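Malate dehydrogenase (Naegleria fowleri, PDB 6UM4) probably catalyses the NAD(P)-dependent interconversion of malate and oxaloacetate. Local coordinates at residues V102-A110 / E135-V146; D165-G173 / A204-Q212. All coordinates share one frame; numbering follows the deposited sequence.

Contact 1: residues V102-A110 / E135-V146; sequences VSGACGQIA and ERPEAMKALEGV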
loop_
_atom_site.group_PDB
_atom_site.type_symbol
_atom_site.label_atom_id
_atom_site.label_comp_id
_atom_site.label_asym_id
_atom_site.label_seq_id
_atom_site.Cartn_x
_atom_site.Cartn_y
_atom_site.Cartn_z
ATOM N N VAL A 102 1.799 0.169 16.251
ATOM C CA VAL A 102 1.385 -0.953 15.415
ATOM C C VAL A 102 2.164 -2.180 15.867
ATOM O O VAL A 102 3.401 -2.171 15.860
ATOM C CB VAL A 102 1.606 -0.696 13.911
ATOM C CG1 VAL A 102 1.152 -1.911 13.105
ATOM C CG2 VAL A 102 0.858 0.555 13.448
ATOM N N SER A 103 1.443 -3.222 16.279
ATOM C CA SER A 103 2.065 -4.492 16.615
ATOM C C SER A 103 2.135 -5.371 15.365
ATOM O O SER A 103 1.623 -5.022 14.300
ATOM C CB SER A 103 1.295 -5.180 17.748
ATOM O OG SER A 103 0.023 -5.613 17.291
ATOM N N GLY A 104 2.824 -6.499 15.487
ATOM C CA GLY A 104 3.023 -7.352 14.320
ATOM C C GLY A 104 3.585 -6.615 13.125
ATOM O O GLY A 104 3.231 -6.922 11.980
ATOM N N ALA A 105 4.466 -5.643 13.371
ATOM C CA ALA A 105 4.863 -4.671 12.356
ATOM C C ALA A 105 5.751 -5.245 11.254
ATOM O O ALA A 105 6.033 -4.539 10.289
ATOM C CB ALA A 105 5.567 -3.487 13.019
ATOM N N CYS A 106 6.205 -6.485 11.367
ATOM C CA CYS A 106 6.985 -7.162 10.346
ATOM C C CYS A 106 6.136 -8.019 9.423
ATOM O O CYS A 106 6.651 -8.545 8.434
ATOM C CB CYS A 106 8.048 -8.047 10.999
ATOM S SG CYS A 106 9.589 -7.193 11.355
ATOM N N GLY A 107 4.851 -8.175 9.724
ATOM C CA GLY A 107 3.993 -9.067 8.971
ATOM C C GLY A 107 3.526 -8.514 7.632
ATOM O O GLY A 107 3.792 -7.372 7.246
ATOM N N GLN A 108 2.786 -9.369 6.915
ATOM C CA GLN A 108 2.355 -9.026 5.560
ATOM C C GLN A 108 1.312 -7.915 5.573
ATOM O O GLN A 108 1.368 -6.991 4.747
ATOM C CB GLN A 108 1.830 -10.273 4.851
ATOM C CG GLN A 108 2.935 -11.241 4.451
ATOM C CD GLN A 108 4.021 -10.580 3.618
ATOM O OE1 GLN A 108 3.743 -9.857 2.655
ATOM N NE2 GLN A 108 5.275 -10.805 4.006
ATOM N N ILE A 109 0.386 -7.953 6.537
ATOM C CA ILE A 109 -0.585 -6.873 6.671
ATOM C C ILE A 109 0.127 -5.551 6.948
ATOM O O ILE A 109 -0.175 -4.518 6.332
ATOM C CB ILE A 109 -1.608 -7.204 7.772
ATOM C CG1 ILE A 109 -2.595 -8.294 7.306
ATOM C CG2 ILE A 109 -2.316 -5.947 8.202
ATOM C CD1 ILE A 109 -3.520 -8.781 8.441
ATOM N N ALA A 110 1.085 -5.558 7.882
ATOM C CA ALA A 110 1.831 -4.331 8.180
ATOM C C ALA A 110 2.545 -3.787 6.945
ATOM O O ALA A 110 2.579 -2.569 6.727
ATOM C CB ALA A 110 2.845 -4.579 9.298
ATOM N N GLU A 135 7.272 -5.696 17.662
ATOM C CA GLU A 135 7.412 -7.042 17.127
ATOM C C GLU A 135 7.918 -7.954 18.234
ATOM O O GLU A 135 8.315 -7.500 19.310
ATOM C CB GLU A 135 8.370 -7.080 15.911
ATOM C CG GLU A 135 7.701 -7.212 14.550
ATOM C CD GLU A 135 6.859 -8.496 14.389
ATOM O OE1 GLU A 135 7.065 -9.470 15.153
ATOM O OE2 GLU A 135 5.975 -8.524 13.502
ATOM N N ARG A 136 7.919 -9.252 17.947
ATOM C CA ARG A 136 8.519 -10.217 18.841
ATOM C C ARG A 136 10.030 -9.999 18.900
ATOM O O ARG A 136 10.618 -9.432 17.975
ATOM C CB ARG A 136 8.201 -11.635 18.372
ATOM C CG ARG A 136 6.762 -12.066 18.663
ATOM C CD ARG A 136 6.523 -13.526 18.291
ATOM N NE ARG A 136 5.103 -13.804 18.071
ATOM C CZ ARG A 136 4.274 -14.306 18.986
ATOM N NH1 ARG A 136 4.718 -14.599 20.203
ATOM N NH2 ARG A 136 2.994 -14.520 18.680
ATOM N N PRO A 137 10.675 -10.414 19.998
ATOM C CA PRO A 137 12.127 -10.182 20.131
ATOM C C PRO A 137 12.946 -10.724 18.969
ATOM O O PRO A 137 13.903 -10.079 18.520
ATOM C CB PRO A 137 12.473 -10.906 21.440
ATOM C CG PRO A 137 11.197 -10.927 22.217
ATOM C CD PRO A 137 10.102 -11.066 21.194
ATOM N N GLU A 138 12.581 -11.896 18.465
ATOM C CA GLU A 138 13.335 -12.573 17.420
ATOM C C GLU A 138 13.158 -11.952 16.037
ATOM O O GLU A 138 13.812 -12.411 15.099
ATOM C CB GLU A 138 12.939 -14.053 17.408
ATOM C CG GLU A 138 11.434 -14.299 17.309
ATOM C CD GLU A 138 10.738 -14.263 18.671
ATOM O OE1 GLU A 138 11.376 -13.846 19.663
ATOM O OE2 GLU A 138 9.549 -14.639 18.748
ATOM N N ALA A 139 12.287 -10.953 15.878
ATOM C CA ALA A 139 12.059 -10.301 14.593
ATOM C C ALA A 139 12.616 -8.882 14.540
ATOM O O ALA A 139 12.276 -8.133 13.618
ATOM C CB ALA A 139 10.567 -10.286 14.249
ATOM N N MET A 140 13.419 -8.475 15.525
ATOM C CA MET A 140 13.887 -7.093 15.564
ATOM C C MET A 140 14.869 -6.787 14.433
ATOM O O MET A 140 14.878 -5.662 13.918
ATOM C CB MET A 140 14.507 -6.783 16.928
ATOM C CG MET A 140 13.476 -6.827 18.050
ATOM S SD MET A 140 11.977 -5.848 17.731
ATOM C CE MET A 140 12.713 -4.221 17.856
ATOM N N LYS A 141 15.705 -7.753 14.034
ATOM C CA LYS A 141 16.601 -7.493 12.908
ATOM C C LYS A 141 15.808 -7.207 11.645
ATOM O O LYS A 141 16.115 -6.258 10.916
ATOM C CB LYS A 141 17.554 -8.668 12.684
ATOM N N ALA A 142 14.746 -7.985 11.393
ATOM C CA ALA A 142 13.899 -7.726 10.235
ATOM C C ALA A 142 13.135 -6.414 10.373
ATOM O O ALA A 142 12.888 -5.729 9.369
ATOM C CB ALA A 142 12.921 -8.884 10.026
ATOM N N LEU A 143 12.746 -6.047 11.598
ATOM C CA LEU A 143 12.009 -4.803 11.786
ATOM C C LEU A 143 12.843 -3.591 11.389
ATOM O O LEU A 143 12.302 -2.624 10.836
ATOM C CB LEU A 143 11.574 -4.675 13.247
ATOM C CG LEU A 143 10.629 -3.518 13.554
ATOM C CD1 LEU A 143 9.319 -3.662 12.768
ATOM C CD2 LEU A 143 10.363 -3.461 15.043
ATOM N N GLU A 144 14.159 -3.643 11.604
ATOM C CA GLU A 144 15.030 -2.580 11.102
ATOM C C GLU A 144 14.869 -2.416 9.594
ATOM O O GLU A 144 14.992 -1.306 9.066
ATOM C CB GLU A 144 16.487 -2.868 11.448
ATOM C CG GLU A 144 16.741 -3.136 12.910
ATOM C CD GLU A 144 17.216 -1.915 13.665
ATOM O OE1 GLU A 144 16.779 -0.791 13.329
ATOM O OE2 GLU A 144 18.020 -2.089 14.610
ATOM N N GLY A 145 14.652 -3.524 8.879
ATOM C CA GLY A 145 14.375 -3.429 7.452
ATOM C C GLY A 145 13.082 -2.692 7.159
ATOM O O GLY A 145 12.962 -1.988 6.150
ATOM N N VAL A 146 12.074 -2.889 8.007
ATOM C CA VAL A 146 10.822 -2.168 7.828
ATOM C C VAL A 146 11.067 -0.673 7.940
ATOM O O VAL A 146 10.535 0.123 7.157
ATOM C CB VAL A 146 9.777 -2.660 8.854
ATOM C CG1 VAL A 146 8.503 -1.807 8.793
ATOM C CG2 VAL A 146 9.440 -4.126 8.581
#
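Cys-106 and Glu-135 meet where the glycine-rich turn of a Rossmann fold, between strand 98-102 and helix 108-118, comes up against the end of strand 129-134 and the start of helix 140-151. The tightly packed part is mostly apolar. Ala-105 sets its CB 3.8 Å from Leu-143 CD1, small enough to let the turn settle on the helix, while Val-146 CG2 rests against the carbonyl oxygen of Ala-105, 3.8 Å from O. Ala-105, Leu-143 and Val-146 thus share one apolar patch over Leu-133 of the sheet. In the conformer described, Cys-106 SG lies over the helix start, 3.7 Å from Leu-143 CB and 4.0 Å from Ala-142 CB; a second conformer makes these sulfur contacts less certain.

Toward solvent the contact is more open and polar, held by one short, fairly straight bond. Gly-104, with positive phi (52°), opens a type I turn that closes at Gly-107, the N-cap of helix 108-118, and Glu-135 reaches into it. A bend at chi2 (-60°) brings its carboxylate to the turn, where OE2 accepts from Cys-106 N at 3.0 Å. In NAD-dependent Rossmann enzymes an acidic residue at this strand end commonly takes the adenosine ribose hydroxyls, so Glu-135 may face the coenzyme site. Its other oxygen is engaged too: Arg-136 N donates to Glu-135 OE1 at 2.9 Å, approaching on the anti side.

Contact 2: residues D165-G173 / A204-Q212; sequences DSENDAFRG and AQGEALNKQ
Phe-171 and Leu-209 form the apolar centre of a helix pair in which the short helix 167-171, part of the crossover of the Rossmann sheet from strand 158-164 to strand 176-179, packs on the C-terminal end of helix 191-212. The axes of 167-171 and 204-212 pass 8.7 Å apart at a crossing angle of -45°. Phe-171 holds CG anti to its carbonyl carbon, which directs the ring toward the longer helix. Leu-209 CG sits over one ring face in a CH-pi contact, 3.9 Å from the centroid of Phe-171 and displaced toward the rim. Ala-208 lets the helices come close: its CB is 3.7 Å from Phe-171 CD2. Strand 176-179 floors this cluster, with Ala-177 under both Phe-171 and Leu-209.

Hydrogen bonds flank the apolar part. Glu-167 and Gln-205 cross at about a right angle, their carboxylate and amide planes 87° apart; Gln-205 NE2 donates to Glu-167 OE2 at 3.1 Å from well above the carboxylate plane. A water, 3.3 Å from Glu-167 OE1, donates both to that oxygen and to Ala-204 O. Toward the C-terminal end of the long helix, Gln-212 folds back at chi2 (-73°), which brings NE2 within 2.9 Å of Asn-168 O, above the carbonyl plane. Lys-211, extended beyond CG, reaches along the surface and donates from NZ to Asn-168 OD1 at 2.6 Å.

A single backbone bond joins the C-terminal ends, Gly-173 N donating to Gln-212 O at 3.0 Å; Gly-173 has positive phi, readily adopted without a side chain. At the start of the short helix, Ser-166 OG caps Asp-169 N.

The chemistry implies an apolar centre bordered by hydrogen bonds, two of which (Gln-205 to Glu-167, Lys-211 to Asn-168) involve one charged partner; no salt bridge joins the two segments.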
loop_
_atom_site.group_PDB
_atom_site.type_symbol
_atom_site.label_atom_id
_atom_site.label_comp_id
_atom_site.label_asym_id
_atom_site.label_seq_id
_atom_site.Cartn_x
_atom_site.Cartn_y
_atom_site.Cartn_z
ATOM N N ASP A 165 10.656 -4.281 21.024
ATOM C CA ASP A 165 9.981 -5.531 21.347
ATOM C C ASP A 165 9.325 -5.485 22.723
ATOM O O ASP A 165 9.036 -6.535 23.304
ATOM C CB ASP A 165 10.942 -6.718 21.250
ATOM C CG ASP A 165 12.112 -6.620 22.220
ATOM O OD1 ASP A 165 12.147 -5.692 23.059
ATOM O OD2 ASP A 165 13.008 -7.492 22.141
ATOM N N SER A 166 9.102 -4.290 23.263
ATOM C CA SER A 166 8.517 -4.107 24.587
ATOM C C SER A 166 7.170 -3.423 24.477
ATOM O O SER A 166 7.096 -2.270 24.032
ATOM C CB SER A 166 9.404 -3.258 25.485
ATOM O OG SER A 166 8.568 -2.623 26.446
ATOM N N GLU A 167 6.125 -4.104 24.950
ATOM C CA GLU A 167 4.791 -3.526 24.894
ATOM C C GLU A 167 4.726 -2.261 25.730
ATOM O O GLU A 167 4.079 -1.284 25.338
ATOM C CB GLU A 167 3.759 -4.554 25.351
ATOM C CG GLU A 167 3.642 -5.711 24.360
ATOM C CD GLU A 167 2.849 -6.887 24.888
ATOM O OE1 GLU A 167 2.535 -6.893 26.101
ATOM O OE2 GLU A 167 2.539 -7.803 24.081
ATOM N N ASN A 168 5.424 -2.242 26.866
ATOM C CA ASN A 168 5.467 -1.015 27.654
ATOM C C ASN A 168 6.049 0.146 26.843
ATOM O O ASN A 168 5.443 1.221 26.767
ATOM C CB ASN A 168 6.271 -1.236 28.936
ATOM C CG ASN A 168 6.180 -0.052 29.883
ATOM O OD1 ASN A 168 5.200 0.109 30.616
ATOM N ND2 ASN A 168 7.203 0.782 29.875
ATOM N N ASP A 169 7.194 -0.062 26.185
ATOM C CA ASP A 169 7.756 1.030 25.381
ATOM C C ASP A 169 6.856 1.376 24.197
ATOM O O ASP A 169 6.673 2.560 23.877
ATOM C CB ASP A 169 9.181 0.707 24.886
ATOM C CG ASP A 169 10.243 0.704 26.013
ATOM O OD1 ASP A 169 10.055 1.376 27.055
ATOM O OD2 ASP A 169 11.306 0.060 25.837
ATOM N N ALA A 170 6.271 0.360 23.555
ATOM C CA ALA A 170 5.522 0.572 22.316
ATOM C C ALA A 170 4.367 1.553 22.501
ATOM O O ALA A 170 4.188 2.473 21.694
ATOM C CB ALA A 170 5.010 -0.771 21.783
ATOM N N PHE A 171 3.588 1.394 23.571
ATOM C CA PHE A 171 2.359 2.163 23.731
ATOM C C PHE A 171 2.545 3.507 24.415
ATOM O O PHE A 171 1.570 4.261 24.507
ATOM C CB PHE A 171 1.328 1.367 24.526
ATOM C CG PHE A 171 0.839 0.147 23.819
ATOM C CD1 PHE A 171 0.081 0.262 22.671
ATOM C CD2 PHE A 171 1.157 -1.116 24.289
ATOM C CE1 PHE A 171 -0.380 -0.868 22.014
ATOM C CE2 PHE A 171 0.705 -2.252 23.640
ATOM C CZ PHE A 171 -0.060 -2.125 22.493
ATOM N N ARG A 172 3.751 3.820 24.896
ATOM C CA ARG A 172 4.022 5.127 25.484
ATOM C C ARG A 172 3.569 6.232 24.539
ATOM O O ARG A 172 4.004 6.300 23.380
ATOM C CB ARG A 172 5.521 5.281 25.823
ATOM C CG ARG A 172 5.905 6.703 26.315
ATOM C CD ARG A 172 7.346 6.836 26.835
ATOM N NE ARG A 172 7.679 5.775 27.777
ATOM C CZ ARG A 172 8.455 4.742 27.478
ATOM N NH1 ARG A 172 9.005 4.646 26.275
ATOM N NH2 ARG A 172 8.672 3.797 28.375
ATOM N N GLY A 173 2.678 7.083 25.043
ATOM C CA GLY A 173 2.178 8.222 24.305
ATOM C C GLY A 173 1.315 7.895 23.106
ATOM O O GLY A 173 1.112 8.762 22.254
ATOM N N ALA A 204 -2.238 -8.541 28.424
ATOM C CA ALA A 204 -0.993 -7.814 28.636
ATOM C C ALA A 204 -0.989 -6.493 27.883
ATOM O O ALA A 204 -0.476 -5.485 28.387
ATOM C CB ALA A 204 0.189 -8.680 28.206
ATOM N N GLN A 205 -1.550 -6.469 26.675
ATOM C CA GLN A 205 -1.506 -5.229 25.904
ATOM C C GLN A 205 -2.537 -4.222 26.394
ATOM O O GLN A 205 -2.264 -3.019 26.419
ATOM C CB GLN A 205 -1.669 -5.525 24.407
ATOM C CG GLN A 205 -0.486 -6.315 23.873
ATOM C CD GLN A 205 -0.488 -6.473 22.367
ATOM O OE1 GLN A 205 -1.425 -6.053 21.686
ATOM N NE2 GLN A 205 0.567 -7.084 21.839
ATOM N N GLY A 206 -3.717 -4.682 26.816
ATOM C CA GLY A 206 -4.641 -3.771 27.470
ATOM C C GLY A 206 -4.036 -3.148 28.718
ATOM O O GLY A 206 -4.239 -1.961 28.999
ATOM N N GLU A 207 -3.293 -3.946 29.487
ATOM C CA GLU A 207 -2.619 -3.432 30.673
ATOM C C GLU A 207 -1.603 -2.364 30.291
ATOM O O GLU A 207 -1.525 -1.304 30.925
ATOM C CB GLU A 207 -1.946 -4.586 31.428
ATOM C CG GLU A 207 -2.910 -5.444 32.247
ATOM C CD GLU A 207 -2.286 -6.733 32.763
ATOM O OE1 GLU A 207 -1.185 -7.103 32.301
ATOM O OE2 GLU A 207 -2.918 -7.395 33.612
ATOM N N ALA A 208 -0.815 -2.627 29.248
ATOM C CA ALA A 208 0.181 -1.649 28.810
ATOM C C ALA A 208 -0.494 -0.409 28.237
ATOM O O ALA A 208 -0.065 0.718 28.509
ATOM C CB ALA A 208 1.117 -2.279 27.773
ATOM N N LEU A 209 -1.552 -0.611 27.438
ATOM C CA LEU A 209 -2.305 0.507 26.876
ATOM C C LEU A 209 -2.849 1.393 27.981
ATOM O O LEU A 209 -2.706 2.622 27.939
ATOM C CB LEU A 209 -3.452 -0.011 25.991
ATOM C CG LEU A 209 -3.231 -0.306 24.495
ATOM C CD1 LEU A 209 -4.329 -1.225 23.920
ATOM C CD2 LEU A 209 -3.146 0.974 23.662
ATOM N N ASN A 210 -3.475 0.778 28.989
ATOM C CA ASN A 210 -4.086 1.558 30.049
ATOM C C ASN A 210 -3.039 2.400 30.752
ATOM O O ASN A 210 -3.280 3.571 31.063
ATOM C CB ASN A 210 -4.804 0.639 31.043
ATOM C CG ASN A 210 -5.826 1.380 31.870
ATOM O OD1 ASN A 210 -6.929 1.634 31.406
ATOM N ND2 ASN A 210 -5.462 1.741 33.100
ATOM N N LYS A 211 -1.855 1.831 30.957
ATOM C CA LYS A 211 -0.786 2.520 31.673
ATOM C C LYS A 211 -0.093 3.587 30.826
ATOM O O LYS A 211 0.153 4.694 31.310
ATOM C CB LYS A 211 0.230 1.491 32.152
ATOM C CG LYS A 211 1.495 2.062 32.697
ATOM C CD LYS A 211 2.502 0.957 32.922
ATOM C CE LYS A 211 3.842 1.530 33.376
ATOM N NZ LYS A 211 4.922 0.546 33.124
ATOM N N GLN A 212 0.189 3.299 29.554
ATOM C CA GLN A 212 1.150 4.059 28.760
ATOM C C GLN A 212 0.548 4.991 27.721
ATOM O O GLN A 212 1.134 6.053 27.463
ATOM C CB GLN A 212 2.099 3.101 28.033
ATOM C CG GLN A 212 2.932 2.226 28.953
ATOM C CD GLN A 212 4.034 3.032 29.634
ATOM O OE1 GLN A 212 3.818 3.641 30.671
ATOM N NE2 GLN A 212 5.212 3.068 29.016
HETATM O O HOH W 1 2.336 -5.612 29.114
#

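Contacts 1 and 2 lie in one Rossmann domain, their centres about 17 Å apart, with contact 1 closing before contact 2 opens along the chain. Helix 140-151 packs on Leu-133 and segment 165-173 on Leu-134 and Arg-132, so the two contacts use alternate side chains of strand 129-134, consistent with opposite faces of the parallel sheet. They meet at its edge through Asp-165, whose CB lies 3.4 Å from Glu-135 O and 3.8 Å from Met-140 SD. The coenzyme is expected beside the glycine-rich turn of 102-110 / 135-146, as in other members of this family; 165-173 / 204-212 is packing between helices of the domain.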